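Local coordinates for autoinducer 2-binding protein LsrB (Clostridium saccharobutylicum DSM 13864, PDB 6DSP) that binds the quorum-sensing signal autoinducer-2 in the cleft between the two lobes of a periplasmic-binding-protein fold, at residues T31-F36 against N223-L228; H159-N162 against D167-S170. One frame throughout, in Å; residues are numbered along the deposited sequence.

In the fold
Both contacts line the cleft between the two lobes of this periplasmic binding protein, and both touch the bound autoinducer-2. From the N terminus, strand 23-27 of the eight-stranded sheet leads to residues 31-36, at the start of helix 34-50. The chain later enters the four-stranded parallel sheet with strand 155-160, where contact 2 (159-162 with 167-170) closes a short loop into helix 166-182. Only after strand 219-222 of the same sheet does segment 223-228 return to residues 31-36 and close contact 1, so contact 2 is nested within its loop. Contact 1 joins the lobes; contact 2 is local to one of them. Asp224 and Gln168 link the two.

Contact 1. Residues T31-F36 against N223-L228; sequences TGNAFF and NDSTAL. With PAV ((2R,4S)-2-methyl-2,3,3,4-tetrahydroxytetrahydrofuran), chain C.
Asn33 and Ser225 meet across the ligand cleft through a hydrogen bond from Ser225 OG to Asn33 OD1 at 2.7 Å. The amide reaches over because Asn33 carries CG anti to its own N (chi1 177°), and the hydroxyl arrives from a position tilted out of the carbonyl plane. On the opposite face of that plane the same oxygen takes a second bond, from Phe35 N, so Asn33 is at once the N-cap of helix 34-50 and the acceptor for the other lobe. Two donors on opposite faces should restrain the turn of its amide. Asn33 ND2 lies 2.8 Å from Thr226 OG1, but the angle there is too poor for a hydrogen bond.

Beside this link both segments close on the autoinducer. The Phe35 ring lays one face against the ligand methyl, with CD1 3.5 Å from PAV C1, the methyl sitting toward the rim of the ring; Ser225 OG lies 3.7 Å from Phe35 CB. The Phe36 ring turns its edge to the ligand, CZ standing 3.4 Å from PAV O4, while Phe35 CD2 sits over the centre of its face. From another side of the ligand, Ser225 N donates to the ring oxygen PAV O5 at 2.9 Å. Asp224 holds this turn in shape: its OD2 accepts from Thr226 N above the carboxylate plane and from Ala227 N on the anti side, and OD1 is bound by Gln168 NE2.

The contact thus sets the first turn of helix 34-50 against the loop between strand 219-222 and helix 227-237, one from each lobe. Leu270 of strand 268-270 and Gln276 of helix 273-288 also pack on Phe35, while Tyr160 of strand 155-160 lies against Asp224.

Contact 2. Residues H159-N162 against D167-S170; sequences HYSN and DQNS. With PAV ((2R,4S)-2-methyl-2,3,3,4-tetrahydroxytetrahydrofuran), chain C.
Gln168 reaches from its helix to Ser161 with an extended side chain, and its amide is gripped at both ends. Gln168 OE1 accepts from Ser161 N at 3.1 Å, in the carbonyl plane, and from Ser161 OG at 2.6 Å, well above that plane. Ser161 can offer both donors because chi1 of 62° places OG between its N and carbonyl carbon. With the oxygen so held, Gln168 NE2 faces the ligand and donates almost straight (172°) to PAV O13 at 2.9 Å. PAV O13 in turn donates to Asp167 OD2 at 2.7 Å, so neighbouring helix residues share one ligand hydroxyl, and Lys29 forms a salt bridge with Asp167 OD1.

Tyr160 runs alongside Gln168 in the opposite sense, Tyr160 CD2 lying 3.6 Å from Gln168 CB, with ring and amide planes 72° apart. Tyr160 OH donates to Asn169 OD1 at 2.7 Å, from above the carbonyl plane. The Asn169 side chain crosses Tyr160 at about a right angle, and Asn169 ND2 donates to Asn162 O at 3.0 Å.

These bonds fasten the end of strand 155-160 to the first turn of helix 166-182 within a beta-alpha-beta unit completed by strand 187-195, whose Tyr195 ring packs edge-to-face with Tyr160.

Contact 1. Residues T31-F36 against N223-L228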
ATOM      1  N   THR A  31      -1.764   1.376 -13.308  1.00 12.45           N
ATOM      2  CA  THR A  31      -2.491   2.628 -13.493  1.00 13.71           C
ATOM      3  C   THR A  31      -3.998   2.385 -13.380  1.00 14.93           C
ATOM      4  O   THR A  31      -4.464   1.246 -13.390  1.00 16.99           O
ATOM      5  CB  THR A  31      -2.198   3.219 -14.864  1.00 14.54           C
ATOM      6  OG1 THR A  31      -2.538   2.262 -15.859  1.00 16.44           O
ATOM      7  CG2 THR A  31      -0.705   3.570 -14.986  1.00 15.05           C
ATOM      8  N   GLY A  32      -4.768   3.460 -13.232  1.00 15.90           N
ATOM      9  CA  GLY A  32      -6.219   3.309 -13.251  1.00 17.54           C
ATOM     10  C   GLY A  32      -6.843   2.706 -12.007  1.00 20.02           C
ATOM     11  O   GLY A  32      -7.982   2.241 -12.058  1.00 24.96           O
ATOM     12  N   ASN A  33      -6.095   2.582 -10.941  1.00 15.80           N
ATOM     13  CA  ASN A  33      -6.590   2.340  -9.599  1.00 15.05           C
ATOM     14  C   ASN A  33      -6.449   3.641  -8.823  1.00 13.94           C
ATOM     15  O   ASN A  33      -5.438   4.340  -8.952  1.00 13.68           O
ATOM     16  CB  ASN A  33      -5.704   1.263  -8.975  1.00 16.44           C
ATOM     17  CG  ASN A  33      -6.056   0.946  -7.531  1.00 17.58           C
ATOM     18  OD1 ASN A  33      -5.640   1.637  -6.596  1.00 16.14           O
ATOM     19  ND2 ASN A  33      -6.770  -0.155  -7.338  1.00 20.90           N
ATOM     20  N   ALA A  34      -7.464   3.959  -8.027  1.00 14.24           N
ATOM     21  CA  ALA A  34      -7.550   5.276  -7.416  1.00 13.85           C
ATOM     22  C   ALA A  34      -6.346   5.599  -6.529  1.00 13.11           C
ATOM     23  O   ALA A  34      -5.916   6.751  -6.464  1.00 14.14           O
ATOM     24  CB  ALA A  34      -8.846   5.391  -6.620  1.00 14.51           C
ATOM     25  N   PHE A  35      -5.797   4.607  -5.817  1.00 11.97           N
ATOM     26  CA  PHE A  35      -4.643   4.858  -4.953  1.00 11.85           C
ATOM     27  C   PHE A  35      -3.496   5.435  -5.768  1.00 12.28           C
ATOM     28  O   PHE A  35      -2.841   6.415  -5.358  1.00 12.90           O
ATOM     29  CB  PHE A  35      -4.206   3.545  -4.306  1.00 12.67           C
ATOM     30  CG  PHE A  35      -2.988   3.668  -3.435  1.00 11.42           C
ATOM     31  CD1 PHE A  35      -3.066   4.097  -2.105  1.00 12.02           C
ATOM     32  CD2 PHE A  35      -1.741   3.412  -3.977  1.00 11.16           C
ATOM     33  CE1 PHE A  35      -1.925   4.212  -1.313  1.00 12.34           C
ATOM     34  CE2 PHE A  35      -0.585   3.518  -3.199  1.00 12.35           C
ATOM     35  CZ  PHE A  35      -0.684   3.941  -1.868  1.00 12.07           C
ATOM     36  N   PHE A  36      -3.224   4.824  -6.919  1.00 12.27           N
ATOM     37  CA  PHE A  36      -2.079   5.207  -7.735  1.00 12.15           C
ATOM     38  C   PHE A  36      -2.347   6.482  -8.501  1.00 12.63           C
ATOM     39  O   PHE A  36      -1.446   7.317  -8.653  1.00 13.25           O
ATOM     40  CB  PHE A  36      -1.690   4.030  -8.630  1.00 12.07           C
ATOM     41  CG  PHE A  36      -1.181   2.889  -7.809  1.00 11.80           C
ATOM     42  CD1 PHE A  36       0.084   2.968  -7.229  1.00 12.19           C
ATOM     43  CD2 PHE A  36      -1.956   1.785  -7.509  1.00 13.26           C
ATOM     44  CE1 PHE A  36       0.557   1.980  -6.378  1.00 12.76           C
ATOM     45  CE2 PHE A  36      -1.455   0.785  -6.650  1.00 13.35           C
ATOM     46  CZ  PHE A  36      -0.183   0.893  -6.114  1.00 13.40           C
ATOM     47  N   ASN A 223      -6.632  -5.654   2.843  1.00 11.36           N
ATOM     48  CA  ASN A 223      -5.449  -4.796   2.848  1.00 11.90           C
ATOM     49  C   ASN A 223      -4.906  -4.520   1.445  1.00 11.96           C
ATOM     50  O   ASN A 223      -3.727  -4.740   1.163  1.00 12.54           O
ATOM     51  CB  ASN A 223      -4.353  -5.388   3.744  1.00 12.52           C
ATOM     52  CG  ASN A 223      -4.072  -6.873   3.448  1.00 12.99           C
ATOM     53  OD1 ASN A 223      -5.000  -7.684   3.310  1.00 13.19           O
ATOM     54  ND2 ASN A 223      -2.800  -7.232   3.416  1.00 13.70           N
ATOM     55  N   ASP A 224      -5.786  -4.029   0.567  1.00 11.14           N
ATOM     56  CA  ASP A 224      -5.456  -3.731  -0.819  1.00 10.68           C
ATOM     57  C   ASP A 224      -6.541  -2.811  -1.370  1.00 10.84           C
ATOM     58  O   ASP A 224      -7.732  -3.021  -1.124  1.00 11.84           O
ATOM     59  CB  ASP A 224      -5.371  -5.012  -1.637  1.00 10.77           C
ATOM     60  CG  ASP A 224      -5.268  -4.715  -3.130  1.00 11.31           C
ATOM     61  OD1 ASP A 224      -4.173  -4.275  -3.557  1.00 11.34           O
ATOM     62  OD2 ASP A 224      -6.289  -4.865  -3.845  1.00 11.71           O
ATOM     63  N   SER A 225      -6.118  -1.807  -2.148  1.00 11.45           N
ATOM     64  CA  SER A 225      -6.993  -0.753  -2.643  1.00 11.81           C
ATOM     65  C   SER A 225      -8.005  -1.223  -3.696  1.00 11.61           C
ATOM     66  O   SER A 225      -8.922  -0.459  -4.022  1.00 12.23           O
ATOM     67  CB  SER A 225      -6.206   0.430  -3.177  1.00 12.63           C
ATOM     68  OG  SER A 225      -5.522   0.073  -4.349  1.00 12.61           O
ATOM     69  N   THR A 226      -7.833  -2.422  -4.250  1.00 11.07           N
ATOM     70  CA  THR A 226      -8.804  -3.032  -5.146  1.00 11.07           C
ATOM     71  C   THR A 226      -9.687  -4.015  -4.391  1.00 11.65           C
ATOM     72  O   THR A 226     -10.915  -4.024  -4.559  1.00 12.28           O
ATOM     73  CB  THR A 226      -8.095  -3.774  -6.308  1.00 12.14           C
ATOM     74  OG1 THR A 226      -7.128  -2.922  -6.918  1.00 12.92           O
ATOM     75  CG2 THR A 226      -9.087  -4.152  -7.366  1.00 12.67           C
ATOM     76  N   ALA A 227      -9.080  -4.840  -3.539  1.00 11.43           N
ATOM     77  CA  ALA A 227      -9.876  -5.795  -2.767  1.00 11.90           C
ATOM     78  C   ALA A 227     -10.920  -5.113  -1.900  1.00 11.71           C
ATOM     79  O   ALA A 227     -12.028  -5.629  -1.753  1.00 12.29           O
ATOM     80  CB  ALA A 227      -8.967  -6.622  -1.874  1.00 12.91           C
ATOM     81  N   LEU A 228     -10.589  -3.960  -1.289  1.00 11.65           N
ATOM     82  CA  LEU A 228     -11.548  -3.328  -0.384  1.00 11.51           C
ATOM     83  C   LEU A 228     -12.811  -2.865  -1.102  1.00 11.55           C
ATOM     84  O   LEU A 228     -13.911  -3.266  -0.695  1.00 12.19           O
ATOM     85  CB  LEU A 228     -10.862  -2.213   0.420  1.00 11.94           C
ATOM     86  CG  LEU A 228     -11.850  -1.472   1.338  1.00 12.50           C
ATOM     87  CD1 LEU A 228     -12.571  -2.422   2.334  1.00 13.22           C
ATOM     88  CD2 LEU A 228     -11.146  -0.362   2.101  1.00 13.29           C
TER
HETATM   89  O2  PAV C 401      -3.108  -1.326   0.338  1.00 16.29           O
HETATM   90  C2  PAV C 401      -2.616  -0.565  -0.785  1.00 12.17           C
HETATM   91  C1  PAV C 401      -3.200   0.864  -0.837  1.00 16.09           C
HETATM   92  O5  PAV C 401      -3.275  -1.242  -1.994  1.00 11.84           O
HETATM   93  C5  PAV C 401      -2.484  -0.982  -3.072  1.00 12.63           C
HETATM   94  C4  PAV C 401      -1.183  -0.339  -2.556  1.00 13.53           C
HETATM   95  O4  PAV C 401      -0.051  -0.921  -3.196  1.00 12.39           O
HETATM   96  C3  PAV C 401      -1.278  -0.615  -1.052  1.00 12.52           C
HETATM   97  O3  PAV C 401      -0.598   0.374  -0.328  1.00 13.45           O
HETATM   98  O13 PAV C 401      -0.777  -1.901  -0.761  1.00 12.53           O

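Contact 2. Residues H159-N162 against D167-S170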
ATOM      1  N   HIS A 159      -8.192 -10.718   2.427  1.00 11.55           N
ATOM      2  CA  HIS A 159      -8.436 -10.632   0.973  1.00 11.83           C
ATOM      3  C   HIS A 159      -7.561  -9.497   0.458  1.00 11.31           C
ATOM      4  O   HIS A 159      -7.783  -8.331   0.800  1.00 11.87           O
ATOM      5  CB  HIS A 159      -9.926 -10.352   0.705  1.00 12.13           C
ATOM      6  CG  HIS A 159     -10.251 -10.097  -0.744  1.00 12.03           C
ATOM      7  ND1 HIS A 159     -11.506  -9.688  -1.158  1.00 12.59           N
ATOM      8  CD2 HIS A 159      -9.481 -10.148  -1.866  1.00 11.98           C
ATOM      9  CE1 HIS A 159     -11.497  -9.505  -2.472  1.00 12.17           C
ATOM     10  NE2 HIS A 159     -10.283  -9.773  -2.923  1.00 11.77           N
ATOM     11  N   TYR A 160      -6.545  -9.837  -0.332  1.00 11.00           N
ATOM     12  CA  TYR A 160      -5.668  -8.787  -0.863  1.00 10.73           C
ATOM     13  C   TYR A 160      -5.202  -9.185  -2.263  1.00 11.17           C
ATOM     14  O   TYR A 160      -5.858  -9.974  -2.949  1.00 11.66           O
ATOM     15  CB  TYR A 160      -4.599  -8.384   0.159  1.00 10.81           C
ATOM     16  CG  TYR A 160      -3.680  -9.443   0.715  1.00 10.94           C
ATOM     17  CD1 TYR A 160      -4.083 -10.284   1.743  1.00 11.38           C
ATOM     18  CD2 TYR A 160      -2.368  -9.544   0.251  1.00 11.45           C
ATOM     19  CE1 TYR A 160      -3.184 -11.185   2.316  1.00 11.98           C
ATOM     20  CE2 TYR A 160      -1.490 -10.464   0.807  1.00 11.84           C
ATOM     21  CZ  TYR A 160      -1.912 -11.274   1.839  1.00 12.17           C
ATOM     22  OH  TYR A 160      -1.051 -12.154   2.432  1.00 13.76           O
ATOM     23  N   SER A 161      -4.092  -8.593  -2.710  1.00 10.96           N
ATOM     24  CA  SER A 161      -3.710  -8.692  -4.118  1.00 11.39           C
ATOM     25  C   SER A 161      -3.105 -10.039  -4.490  1.00 11.71           C
ATOM     26  O   SER A 161      -3.587 -10.704  -5.404  1.00 11.88           O
ATOM     27  CB  SER A 161      -2.777  -7.549  -4.484  1.00 11.43           C
ATOM     28  OG  SER A 161      -1.568  -7.596  -3.734  1.00 12.02           O
ATOM     29  N   ASN A 162      -1.996 -10.416  -3.861  1.00 11.37           N
ATOM     30  CA  ASN A 162      -1.275 -11.607  -4.286  1.00 11.89           C
ATOM     31  C   ASN A 162      -0.333 -12.047  -3.168  1.00 11.84           C
ATOM     32  O   ASN A 162      -0.040 -11.285  -2.237  1.00 12.04           O
ATOM     33  CB  ASN A 162      -0.542 -11.381  -5.635  1.00 12.54           C
ATOM     34  CG  ASN A 162       0.685 -10.466  -5.489  1.00 12.43           C
ATOM     35  OD1 ASN A 162       1.649 -10.835  -4.849  1.00 12.61           O
ATOM     36  ND2 ASN A 162       0.627  -9.252  -6.065  1.00 12.87           N
ATOM     37  N   ASP A 167       4.669  -5.339   0.386  1.00 11.50           N
ATOM     38  CA  ASP A 167       3.979  -4.571   1.413  1.00 11.44           C
ATOM     39  C   ASP A 167       2.838  -5.360   2.059  1.00 11.65           C
ATOM     40  O   ASP A 167       2.813  -5.574   3.288  1.00 12.50           O
ATOM     41  CB  ASP A 167       3.537  -3.179   0.917  1.00 11.57           C
ATOM     42  CG  ASP A 167       2.498  -3.187  -0.208  1.00 11.93           C
ATOM     43  OD1 ASP A 167       2.327  -4.188  -0.934  1.00 11.91           O
ATOM     44  OD2 ASP A 167       1.873  -2.113  -0.354  1.00 12.85           O
ATOM     45  N   GLN A 168       1.909  -5.835   1.250  1.00 10.87           N
ATOM     46  CA  GLN A 168       0.682  -6.387   1.792  1.00 11.27           C
ATOM     47  C   GLN A 168       0.933  -7.690   2.533  1.00 11.86           C
ATOM     48  O   GLN A 168       0.265  -7.954   3.544  1.00 12.56           O
ATOM     49  CB  GLN A 168      -0.335  -6.559   0.681  1.00 11.55           C
ATOM     50  CG  GLN A 168      -0.765  -5.263   0.053  1.00 11.67           C
ATOM     51  CD  GLN A 168      -1.694  -5.423  -1.103  1.00 11.27           C
ATOM     52  OE1 GLN A 168      -2.205  -6.527  -1.401  1.00 10.81           O
ATOM     53  NE2 GLN A 168      -1.936  -4.304  -1.791  1.00 11.53           N
ATOM     54  N   ASN A 169       1.871  -8.520   2.057  1.00 11.94           N
ATOM     55  CA  ASN A 169       2.199  -9.730   2.801  1.00 12.23           C
ATOM     56  C   ASN A 169       2.875  -9.423   4.138  1.00 13.33           C
ATOM     57  O   ASN A 169       2.633 -10.125   5.119  1.00 13.88           O
ATOM     58  CB  ASN A 169       3.010 -10.677   1.925  1.00 12.38           C
ATOM     59  CG  ASN A 169       2.138 -11.331   0.895  1.00 12.46           C
ATOM     60  OD1 ASN A 169       1.402 -12.257   1.215  1.00 13.36           O
ATOM     61  ND2 ASN A 169       2.161 -10.818  -0.320  1.00 12.30           N
ATOM     62  N   SER A 170       3.687  -8.369   4.214  1.00 12.79           N
ATOM     63  CA  SER A 170       4.295  -8.045   5.501  1.00 13.22           C
ATOM     64  C   SER A 170       3.228  -7.654   6.512  1.00 13.78           C
ATOM     65  O   SER A 170       3.350  -7.982   7.701  1.00 14.53           O
ATOM     66  CB  SER A 170       5.386  -6.973   5.355  1.00 13.57           C
ATOM     67  OG  SER A 170       4.873  -5.672   5.129  1.00 14.19           O
TER
HETATM   68  O2  PAV C 401      -3.108  -1.326   0.338  1.00 16.29           O
HETATM   69  C2  PAV C 401      -2.616  -0.565  -0.785  1.00 12.17           C
HETATM   70  C1  PAV C 401      -3.200   0.864  -0.837  1.00 16.09           C
HETATM   71  O5  PAV C 401      -3.275  -1.242  -1.994  1.00 11.84           O
HETATM   72  C5  PAV C 401      -2.484  -0.982  -3.072  1.00 12.63           C
HETATM   73  C4  PAV C 401      -1.183  -0.339  -2.556  1.00 13.53           C
HETATM   74  O4  PAV C 401      -0.051  -0.921  -3.196  1.00 12.39           O
HETATM   75  C3  PAV C 401      -1.278  -0.615  -1.052  1.00 12.52           C
HETATM   76  O3  PAV C 401      -0.598   0.374  -0.328  1.00 13.45           O
HETATM   77  O13 PAV C 401      -0.777  -1.901  -0.761  1.00 12.53           O